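Local coordinates for protein Pgp2 (Campylobacter jejuni subsp. jejuni, PDB 6XJ6) that probably acts as an LD-carboxypeptidase that trims peptidoglycan, and binds peptidoglycan through an accessory NTF2-like domain to direct the helical shape of the cell, at residues A138-N141 against N142-E145; P87-P90 against Y91-P94; S43-D46 against G47-R50. All coordinates share one frame; numbering follows the deposited sequence.

Contact 1: A138-N141 against N142-E145; sequences ALFN and NNLE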
ATOM      1  N   ALA A 138     -13.487   7.750  12.469  1.00 17.62           N
ATOM      2  CA  ALA A 138     -14.375   7.363  13.555  1.00 19.43           C
ATOM      3  C   ALA A 138     -15.624   6.691  12.999  1.00 21.69           C
ATOM      4  O   ALA A 138     -16.289   7.233  12.109  1.00 21.83           O
ATOM      5  CB  ALA A 138     -14.772   8.581  14.389  1.00 23.24           C
ATOM      6  N   LEU A 139     -15.932   5.517  13.539  1.00 19.85           N
ATOM      7  CA  LEU A 139     -17.160   4.793  13.260  1.00 18.92           C
ATOM      8  C   LEU A 139     -18.029   4.781  14.508  1.00 22.13           C
ATOM      9  O   LEU A 139     -17.520   4.808  15.630  1.00 21.95           O
ATOM     10  CB  LEU A 139     -16.835   3.346  12.889  1.00 19.77           C
ATOM     11  CG  LEU A 139     -15.972   3.169  11.648  1.00 19.03           C
ATOM     12  CD1 LEU A 139     -15.639   1.699  11.443  1.00 19.79           C
ATOM     13  CD2 LEU A 139     -16.690   3.722  10.429  1.00 21.31           C
ATOM     14  N   PHE A 140     -19.346   4.733  14.312  1.00 22.18           N
ATOM     15  CA  PHE A 140     -20.245   4.712  15.456  1.00 24.16           C
ATOM     16  C   PHE A 140     -19.956   3.494  16.328  1.00 24.53           C
ATOM     17  O   PHE A 140     -19.677   2.400  15.828  1.00 23.36           O
ATOM     18  CB  PHE A 140     -21.700   4.711  14.979  1.00 26.40           C
ATOM     19  CG  PHE A 140     -22.116   5.998  14.326  1.00 30.38           C
ATOM     20  CD1 PHE A 140     -21.945   7.204  14.986  1.00 45.99           C
ATOM     21  CD2 PHE A 140     -22.672   6.007  13.060  1.00 50.56           C
ATOM     22  CE1 PHE A 140     -22.324   8.393  14.397  1.00 54.08           C
ATOM     23  CE2 PHE A 140     -23.050   7.198  12.466  1.00 40.10           C
ATOM     24  CZ  PHE A 140     -22.876   8.390  13.135  1.00 53.73           C
ATOM     25  N   ASN A 141     -20.009   3.694  17.647  1.00 27.79           N
ATOM     26  CA  ASN A 141     -19.645   2.619  18.563  1.00 28.20           C
ATOM     27  C   ASN A 141     -20.504   1.380  18.345  1.00 27.49           C
ATOM     28  O   ASN A 141     -20.010   0.254  18.472  1.00 31.40           O
ATOM     29  CB  ASN A 141     -19.745   3.102  20.010  1.00 28.09           C
ATOM     30  CG  ASN A 141     -18.675   4.111  20.340  1.00 27.40           C
ATOM     31  OD1 ASN A 141     -17.664   4.196  19.643  1.00 26.29           O
ATOM     32  ND2 ASN A 141     -18.896   4.894  21.391  1.00 29.45           N
ATOM     33  N   ASN A 142     -21.777   1.570  17.988  0.51 28.20           N
ATOM     34  CA  ASN A 142     -22.699   0.462  17.770  0.51 33.88           C
ATOM     35  C   ASN A 142     -22.419  -0.302  16.484  0.51 33.11           C
ATOM     36  O   ASN A 142     -23.081  -1.317  16.235  0.51 28.67           O
ATOM     37  CB  ASN A 142     -24.139   0.978  17.749  0.51 36.42           C
ATOM     38  CG  ASN A 142     -24.372   2.022  16.670  0.51 30.89           C
ATOM     39  OD1 ASN A 142     -23.555   2.194  15.766  0.51 52.49           O
ATOM     40  ND2 ASN A 142     -25.494   2.725  16.761  0.51 44.01           N
ATOM     41  N   ASN A 143     -21.487   0.173  15.653  1.00 29.41           N
ATOM     42  CA  ASN A 143     -21.044  -0.545  14.470  1.00 26.30           C
ATOM     43  C   ASN A 143     -19.661  -1.152  14.636  1.00 29.30           C
ATOM     44  O   ASN A 143     -19.225  -1.908  13.763  1.00 26.15           O
ATOM     45  CB  ASN A 143     -21.030   0.393  13.255  1.00 22.93           C
ATOM     46  CG  ASN A 143     -22.411   0.923  12.916  1.00 26.58           C
ATOM     47  OD1 ASN A 143     -23.425   0.259  13.157  1.00 31.00           O
ATOM     48  ND2 ASN A 143     -22.461   2.125  12.354  1.00 32.21           N
ATOM     49  N   LEU A 144     -18.962  -0.852  15.733  1.00 26.53           N
ATOM     50  CA  LEU A 144     -17.565  -1.247  15.849  1.00 26.81           C
ATOM     51  C   LEU A 144     -17.405  -2.727  16.150  1.00 27.42           C
ATOM     52  O   LEU A 144     -16.393  -3.318  15.759  1.00 25.43           O
ATOM     53  CB  LEU A 144     -16.859  -0.410  16.913  1.00 28.93           C
ATOM     54  CG  LEU A 144     -16.169   0.832  16.362  1.00 25.34           C
ATOM     55  CD1 LEU A 144     -15.682   1.684  17.513  1.00 30.30           C
ATOM     56  CD2 LEU A 144     -14.999   0.487  15.448  1.00 23.47           C
ATOM     57  N   GLU A 145     -18.366  -3.342  16.843  1.00 30.93           N
ATOM     58  CA  GLU A 145     -18.296  -4.783  17.053  1.00 30.54           C
ATOM     59  C   GLU A 145     -18.361  -5.525  15.728  1.00 27.03           C
ATOM     60  O   GLU A 145     -17.607  -6.479  15.506  1.00 28.99           O
ATOM     61  CB  GLU A 145     -19.410  -5.248  17.992  1.00 29.74           C
ATOM     62  CG  GLU A 145     -19.191  -4.862  19.448  1.00 54.36           C
ATOM     63  CD  GLU A 145     -17.932  -5.476  20.033  1.00 53.68           C
ATOM     64  OE1 GLU A 145     -17.351  -6.379  19.391  1.00 62.08           O
ATOM     65  OE2 GLU A 145     -17.523  -5.052  21.134  1.00 57.95           O
TER
HETATM   66  O   HOH W   1     -20.579  -2.297  18.370  1.00 37.08           O

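Contact 2: P87-P90 against Y91-P94; sequences PGDP and YYGP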
ATOM      1  N   PRO A  87      -7.086   1.552  23.653  1.00 23.85           N
ATOM      2  CA  PRO A  87      -6.323   2.753  24.034  1.00 24.64           C
ATOM      3  C   PRO A  87      -6.312   3.037  25.529  1.00 25.52           C
ATOM      4  O   PRO A  87      -5.394   3.714  26.011  1.00 27.04           O
ATOM      5  CB  PRO A  87      -7.027   3.875  23.259  1.00 24.16           C
ATOM      6  CG  PRO A  87      -7.670   3.177  22.083  1.00 23.03           C
ATOM      7  CD  PRO A  87      -8.093   1.839  22.615  1.00 24.25           C
ATOM      8  N   GLY A  88      -7.298   2.558  26.279  1.00 28.99           N
ATOM      9  CA  GLY A  88      -7.354   2.864  27.695  1.00 31.80           C
ATOM     10  C   GLY A  88      -7.843   4.258  28.003  1.00 34.41           C
ATOM     11  O   GLY A  88      -7.650   4.738  29.124  1.00 37.49           O
ATOM     12  N   ASP A  89      -8.471   4.916  27.038  1.00 31.42           N
ATOM     13  CA  ASP A  89      -9.024   6.254  27.182  1.00 30.20           C
ATOM     14  C   ASP A  89     -10.396   6.229  26.517  1.00 28.25           C
ATOM     15  O   ASP A  89     -10.485   5.966  25.313  1.00 27.75           O
ATOM     16  CB  ASP A  89      -8.092   7.263  26.507  1.00 30.74           C
ATOM     17  CG  ASP A  89      -8.627   8.684  26.529  1.00 34.62           C
ATOM     18  OD1 ASP A  89      -9.804   8.901  26.894  1.00 33.29           O
ATOM     19  OD2 ASP A  89      -7.849   9.598  26.168  1.00 37.58           O
ATOM     20  N   PRO A  90     -11.485   6.481  27.254  1.00 30.83           N
ATOM     21  CA  PRO A  90     -12.823   6.330  26.659  1.00 30.45           C
ATOM     22  C   PRO A  90     -13.107   7.307  25.539  1.00 29.56           C
ATOM     23  O   PRO A  90     -14.139   7.171  24.869  1.00 29.57           O
ATOM     24  CB  PRO A  90     -13.764   6.570  27.847  1.00 30.83           C
ATOM     25  CG  PRO A  90     -12.995   7.467  28.744  1.00 32.07           C
ATOM     26  CD  PRO A  90     -11.558   7.026  28.622  1.00 31.77           C
ATOM     27  N   TYR A  91     -12.236   8.292  25.325  1.00 27.02           N
ATOM     28  CA  TYR A  91     -12.431   9.225  24.227  1.00 26.23           C
ATOM     29  C   TYR A  91     -12.494   8.503  22.889  1.00 23.91           C
ATOM     30  O   TYR A  91     -13.179   8.962  21.969  1.00 23.94           O
ATOM     31  CB  TYR A  91     -11.295  10.247  24.217  1.00 25.83           C
ATOM     32  CG  TYR A  91     -11.328  11.156  23.021  1.00 28.70           C
ATOM     33  CD1 TYR A  91     -10.553  10.887  21.901  1.00 28.41           C
ATOM     34  CD2 TYR A  91     -12.140  12.280  23.003  1.00 29.38           C
ATOM     35  CE1 TYR A  91     -10.582  11.711  20.800  1.00 30.12           C
ATOM     36  CE2 TYR A  91     -12.176  13.111  21.903  1.00 30.76           C
ATOM     37  CZ  TYR A  91     -11.396  12.819  20.804  1.00 28.88           C
ATOM     38  OH  TYR A  91     -11.422  13.640  19.707  1.00 31.28           O
ATOM     39  N   TYR A  92     -11.800   7.376  22.763  1.00 23.51           N
ATOM     40  CA  TYR A  92     -11.690   6.670  21.492  1.00 22.06           C
ATOM     41  C   TYR A  92     -12.787   5.639  21.280  1.00 22.25           C
ATOM     42  O   TYR A  92     -12.789   4.966  20.244  1.00 21.23           O
ATOM     43  CB  TYR A  92     -10.326   5.984  21.390  1.00 20.66           C
ATOM     44  CG  TYR A  92      -9.176   6.965  21.436  1.00 19.73           C
ATOM     45  CD1 TYR A  92      -8.861   7.741  20.331  1.00 20.82           C
ATOM     46  CD2 TYR A  92      -8.425   7.132  22.591  1.00 22.31           C
ATOM     47  CE1 TYR A  92      -7.818   8.648  20.368  1.00 22.08           C
ATOM     48  CE2 TYR A  92      -7.387   8.030  22.638  1.00 23.32           C
ATOM     49  CZ  TYR A  92      -7.084   8.785  21.525  1.00 22.86           C
ATOM     50  OH  TYR A  92      -6.048   9.685  21.571  1.00 25.68           O
ATOM     51  N   GLY A  93     -13.723   5.510  22.213  1.00 24.33           N
ATOM     52  CA  GLY A  93     -14.725   4.477  22.130  1.00 26.02           C
ATOM     53  C   GLY A  93     -14.234   3.174  22.733  1.00 25.80           C
ATOM     54  O   GLY A  93     -13.331   3.155  23.571  1.00 29.13           O
ATOM     55  N   PRO A  94     -14.817   2.051  22.306  1.00 25.94           N
ATOM     56  CA  PRO A  94     -14.506   0.775  22.973  1.00 26.63           C
ATOM     57  C   PRO A  94     -13.137   0.210  22.633  1.00 25.76           C
ATOM     58  O   PRO A  94     -12.576  -0.543  23.438  1.00 28.26           O
ATOM     59  CB  PRO A  94     -15.633  -0.150  22.499  1.00 28.83           C
ATOM     60  CG  PRO A  94     -16.031   0.409  21.170  1.00 28.59           C
ATOM     61  CD  PRO A  94     -15.858   1.900  21.278  1.00 27.41           C
TER
HETATM   62  O   HOH W   2     -10.878   3.491  24.051  1.00 29.04           O
HETATM   63  O   HOH W   3      -6.711  11.384  23.956  1.00 52.27           O

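Contact 3: S43-D46 against G47-R50; sequences SYED and GKIR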
ATOM      1  N   SER A  43     -13.950  -8.240   1.411  0.58 18.11           N
ATOM      2  CA  SER A  43     -13.128  -9.438   1.405  0.58 20.81           C
ATOM      3  C   SER A  43     -12.772  -9.782  -0.034  0.58 21.08           C
ATOM      4  O   SER A  43     -13.597  -9.643  -0.941  0.58 24.01           O
ATOM      5  CB  SER A  43     -13.877 -10.607   2.044  0.58 25.66           C
ATOM      6  OG  SER A  43     -15.053 -10.913   1.321  0.58 29.12           O
ATOM      7  N   TYR A  44     -11.534 -10.217  -0.236  1.00 18.60           N
ATOM      8  CA  TYR A  44     -11.051 -10.676  -1.529  1.00 18.77           C
ATOM      9  C   TYR A  44     -10.690 -12.140  -1.377  1.00 20.71           C
ATOM     10  O   TYR A  44      -9.876 -12.488  -0.517  1.00 20.83           O
ATOM     11  CB  TYR A  44      -9.808  -9.882  -1.931  1.00 20.15           C
ATOM     12  CG  TYR A  44      -9.120 -10.342  -3.202  1.00 19.16           C
ATOM     13  CD1 TYR A  44      -8.246 -11.419  -3.194  1.00 19.43           C
ATOM     14  CD2 TYR A  44      -9.320  -9.673  -4.403  1.00 19.46           C
ATOM     15  CE1 TYR A  44      -7.605 -11.826  -4.351  1.00 19.03           C
ATOM     16  CE2 TYR A  44      -8.680 -10.069  -5.558  1.00 19.33           C
ATOM     17  CZ  TYR A  44      -7.823 -11.142  -5.527  1.00 18.64           C
ATOM     18  OH  TYR A  44      -7.187 -11.531  -6.682  1.00 21.43           O
ATOM     19  N   GLU A  45     -11.304 -12.992  -2.201  1.00 21.56           N
ATOM     20  CA  GLU A  45     -11.020 -14.426  -2.223  1.00 24.67           C
ATOM     21  C   GLU A  45     -10.865 -14.841  -3.682  1.00 21.16           C
ATOM     22  O   GLU A  45     -11.860 -14.950  -4.401  1.00 24.58           O
ATOM     23  CB  GLU A  45     -12.142 -15.204  -1.548  1.00 31.30           C
ATOM     24  CG  GLU A  45     -12.355 -14.838  -0.093  1.00 41.05           C
ATOM     25  CD  GLU A  45     -13.480 -15.626   0.547  1.00 49.19           C
ATOM     26  OE1 GLU A  45     -14.000 -16.565  -0.101  1.00 50.09           O
ATOM     27  OE2 GLU A  45     -13.842 -15.304   1.700  1.00 53.24           O
ATOM     28  N   ASP A  46      -9.622 -15.037  -4.119  1.00 24.45           N
ATOM     29  CA  ASP A  46      -9.323 -15.507  -5.476  1.00 27.96           C
ATOM     30  C   ASP A  46     -10.091 -14.710  -6.532  1.00 26.50           C
ATOM     31  O   ASP A  46     -10.682 -15.260  -7.462  1.00 26.76           O
ATOM     32  CB  ASP A  46      -9.565 -17.013  -5.617  1.00 33.14           C
ATOM     33  CG  ASP A  46      -9.179 -17.547  -6.994  1.00 40.95           C
ATOM     34  OD1 ASP A  46     -10.024 -18.199  -7.653  1.00 43.32           O
ATOM     35  OD2 ASP A  46      -8.035 -17.296  -7.425  1.00 45.13           O
ATOM     36  N   GLY A  47     -10.071 -13.390  -6.385  1.00 24.34           N
ATOM     37  CA  GLY A  47     -10.678 -12.531  -7.377  1.00 25.07           C
ATOM     38  C   GLY A  47     -12.165 -12.330  -7.231  1.00 23.48           C
ATOM     39  O   GLY A  47     -12.776 -11.696  -8.099  1.00 25.17           O
ATOM     40  N   LYS A  48     -12.772 -12.859  -6.174  1.00 22.58           N
ATOM     41  CA  LYS A  48     -14.155 -12.563  -5.839  1.00 23.15           C
ATOM     42  C   LYS A  48     -14.166 -11.568  -4.690  1.00 23.29           C
ATOM     43  O   LYS A  48     -13.511 -11.790  -3.667  1.00 24.17           O
ATOM     44  CB  LYS A  48     -14.897 -13.831  -5.419  1.00 29.26           C
ATOM     45  CG  LYS A  48     -15.061 -14.860  -6.527  1.00 37.25           C
ATOM     46  CD  LYS A  48     -14.469 -16.208  -6.124  1.00 44.51           C
ATOM     47  CE  LYS A  48     -15.179 -16.813  -4.912  1.00 47.97           C
ATOM     48  NZ  LYS A  48     -14.402 -17.940  -4.320  1.00 48.58           N
ATOM     49  N   ILE A  49     -14.898 -10.473  -4.870  1.00 22.94           N
ATOM     50  CA  ILE A  49     -15.022  -9.419  -3.872  1.00 23.24           C
ATOM     51  C   ILE A  49     -16.396  -9.522  -3.233  1.00 22.37           C
ATOM     52  O   ILE A  49     -17.399  -9.722  -3.927  1.00 26.06           O
ATOM     53  CB  ILE A  49     -14.818  -8.034  -4.520  1.00 25.54           C
ATOM     54  CG1 ILE A  49     -13.344  -7.839  -4.898  1.00 29.16           C
ATOM     55  CG2 ILE A  49     -15.314  -6.908  -3.602  1.00 26.05           C
ATOM     56  CD1 ILE A  49     -12.418  -7.567  -3.722  1.00 31.35           C
ATOM     57  N   ARG A  50     -16.444  -9.356  -1.912  1.00 22.89           N
ATOM     58  CA  ARG A  50     -17.698  -9.348  -1.174  1.00 23.36           C
ATOM     59  C   ARG A  50     -17.657  -8.209  -0.170  1.00 22.64           C
ATOM     60  O   ARG A  50     -16.669  -8.057   0.553  1.00 21.16           O
ATOM     61  CB  ARG A  50     -17.905 -10.680  -0.445  1.00 28.14           C
ATOM     62  CG  ARG A  50     -19.292 -10.856   0.144  1.00 34.37           C
ATOM     63  CD  ARG A  50     -19.478 -12.267   0.686  1.00 40.93           C
ATOM     64  NE  ARG A  50     -19.136 -12.364   2.107  1.00 49.39           N
ATOM     65  CZ  ARG A  50     -19.959 -12.788   3.068  1.00 55.28           C
ATOM     66  NH1 ARG A  50     -21.197 -13.184   2.791  1.00 57.00           N
ATOM     67  NH2 ARG A  50     -19.535 -12.829   4.325  1.00 56.94           N
TER
HETATM   68  O   HOH W   4     -14.862 -12.656  -1.154  1.00 35.00           O
HETATM   69  O   HOH W   5     -16.721 -12.661   3.137  1.00 42.39           O

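Contact 1: A138-N141 against N142-E145
The opening turn of helix 141-151, entered from strand 137-138 of the YkuD catalytic domain, is made where Phe140 and Asn141 offer their carbonyl oxygens to the backbone of Asn143 and Leu144. Asn143 N donates to Phe140 O at 2.9 Å and Leu144 N to Asn141 O at 3.1 Å, and these two bonds, both spanning three residues, start the helix. Asn141 O carries a second partner: a water donates to it at 2.6 Å and accepts from Glu145 N at 2.9 Å. The water thus joins Asn141 O to Glu145 N, spanning the four residues of the first turn.

Phe140 and Asn143 run side by side, with Asn143 ND2 at the ring edge, 4.0 Å from Phe140 CD2, and the amide turned 68° against the ring. Gln55 OE1 accepts from both Asn143 ND2 and Phe140 N, so one acceptor on strand 48-56 tethers the loop and the helix start together, while the Phe140 ring meets that of Tyr121. With CG anti to its carbonyl carbon (chi1 -69°), Asn141 turns its amide back beside its own backbone N, where OD1 accepts from Tyr121 N and lies 3.8 Å from Leu144 CD1. The buried Leu139 extends CD1 to within 4.2 Å of Leu144 CD2, and these leucines form the apolar side of the turn. Leu144 comes within about 6 Å of the side chain of His119, the predicted proton donor/acceptor, and Leu139 is joined to His119 by backbone hydrogen bonding. Such a strand-to-helix junction, just beyond the predicted nucleophile Cys136, is in keeping with the YkuD fold.

Contact 2: P87-P90 against Y91-P94
Asp89 and Tyr91 form an Asx turn that opens a short 3-10 turn in the loop between strands 77-80 and 97-98. With CG of Asp89 opposite its backbone N (chi1 176°), the carboxylate lies beside its own carbonyl carbon, and OD1 accepts Tyr91 N at 3.0 Å. The bond is nearly straight, but the donor meets OD1 from above the carboxylate plane. Two backbone bonds of the i to i+3 kind continue the turn: Tyr92 N to Asp89 O and Gly93 N to Pro90 O, each 3.2 Å. The buried backbone of Gly93 then leaves the turn with a positive phi. One water ties the start of the turn to its exit by donating to both Asp89 O and Gly93 O.

Side chains pack about this frame. Pro87 CB touches Tyr92 CD2 at 3.6 Å, obliquely to the ring, whereas Asp89 O sits at the ring edge. Tyr91 turns a ring edge to the face of its neighbour, with Tyr91 CD1 3.8 Å above the centre of the Tyr92 ring.

Further out, the Tyr92 ring meets His119 edge-to-face and also touches Trp117; the Tyr92 side chain is about 6 Å from that of Cys136, the predicted nucleophile, which places the turn beside the predicted catalytic pair. Backbone bonds of Pro90 with Leu123 and of Tyr92 with Gly120 fasten it to the segment following His119. At the outer end of Tyr92, a water 3.0 Å from Tyr92 OH donates to Asp89 OD2 at 3.1 Å.

Contact 3: S43-D46 against G47-R50
A tight beta hairpin joins Ser43-Glu45 to Lys48-Arg50 at one edge of the five-stranded mixed sheet of the catalytic domain, with Asp46 and Gly47 at the corners of a type I' turn. The strand segments run antiparallel at 158°. Glu45 and Lys48 close the turn as a hydrogen-bonded pair, Lys48 N to Glu45 O and Glu45 N to Lys48 O both measuring 2.9 Å. Ser43 and Arg50 make the next such pair; between them Tyr44 and Ile49 are a non-hydrogen-bonded pair.

Beneath the turn lies the Tyr44 ring: Gly47 N is 3.3 Å above its plane, offset toward the rim, so the glycine backbone lies over one ring face. Ile49 CD1 comes to the ring edge, 3.8 Å from Tyr44 CD2, and Tyr23 meets the same ring edge-to-face.

The other face of the hairpin is polar. Lys48 bends at its second and third torsions (chi3 63°), laying its CD 3.4 Å from Glu45 O; Lys48 NZ and Glu45 OE1 are 4.5 Å apart, too far for a salt bridge. In one of its two conformers, Ser43 OG hydrogen-bonds to two waters: one donates to Lys48 O, the other accepts from Arg50 NE at 2.6 Å. Arg50 NE also forms a salt bridge with Asp52. The hairpin is thus two-sided: aromatic and apolar at Tyr44 and Ile49, polar at Ser43, Glu45, Lys48 and Arg50.

Overall arrangement
From the N terminus, contact 3 comes first, closing the hairpin of strands 38-45 and 48-56. Contact 2 follows as a turn within the loop linking strands 77-80 and 97-98, and contact 1 last, where strand 137-138 passes into helix 141-151. The three lie in series; none nests in or crosses another. Contacts 1 and 2, with centres about 12 Å apart, touch: Pro94 CD packs against Asn141 OD1 and Leu144 CD1, bringing loop and helix together beside the predicted active site. Contact 3 is remote, about 24 Å from contact 1 and 32 Å from contact 2 between centres, yet strand 48-56, which starts at its hairpin, reaches contact 1, where Leu139 and Asn143 touch Phe53.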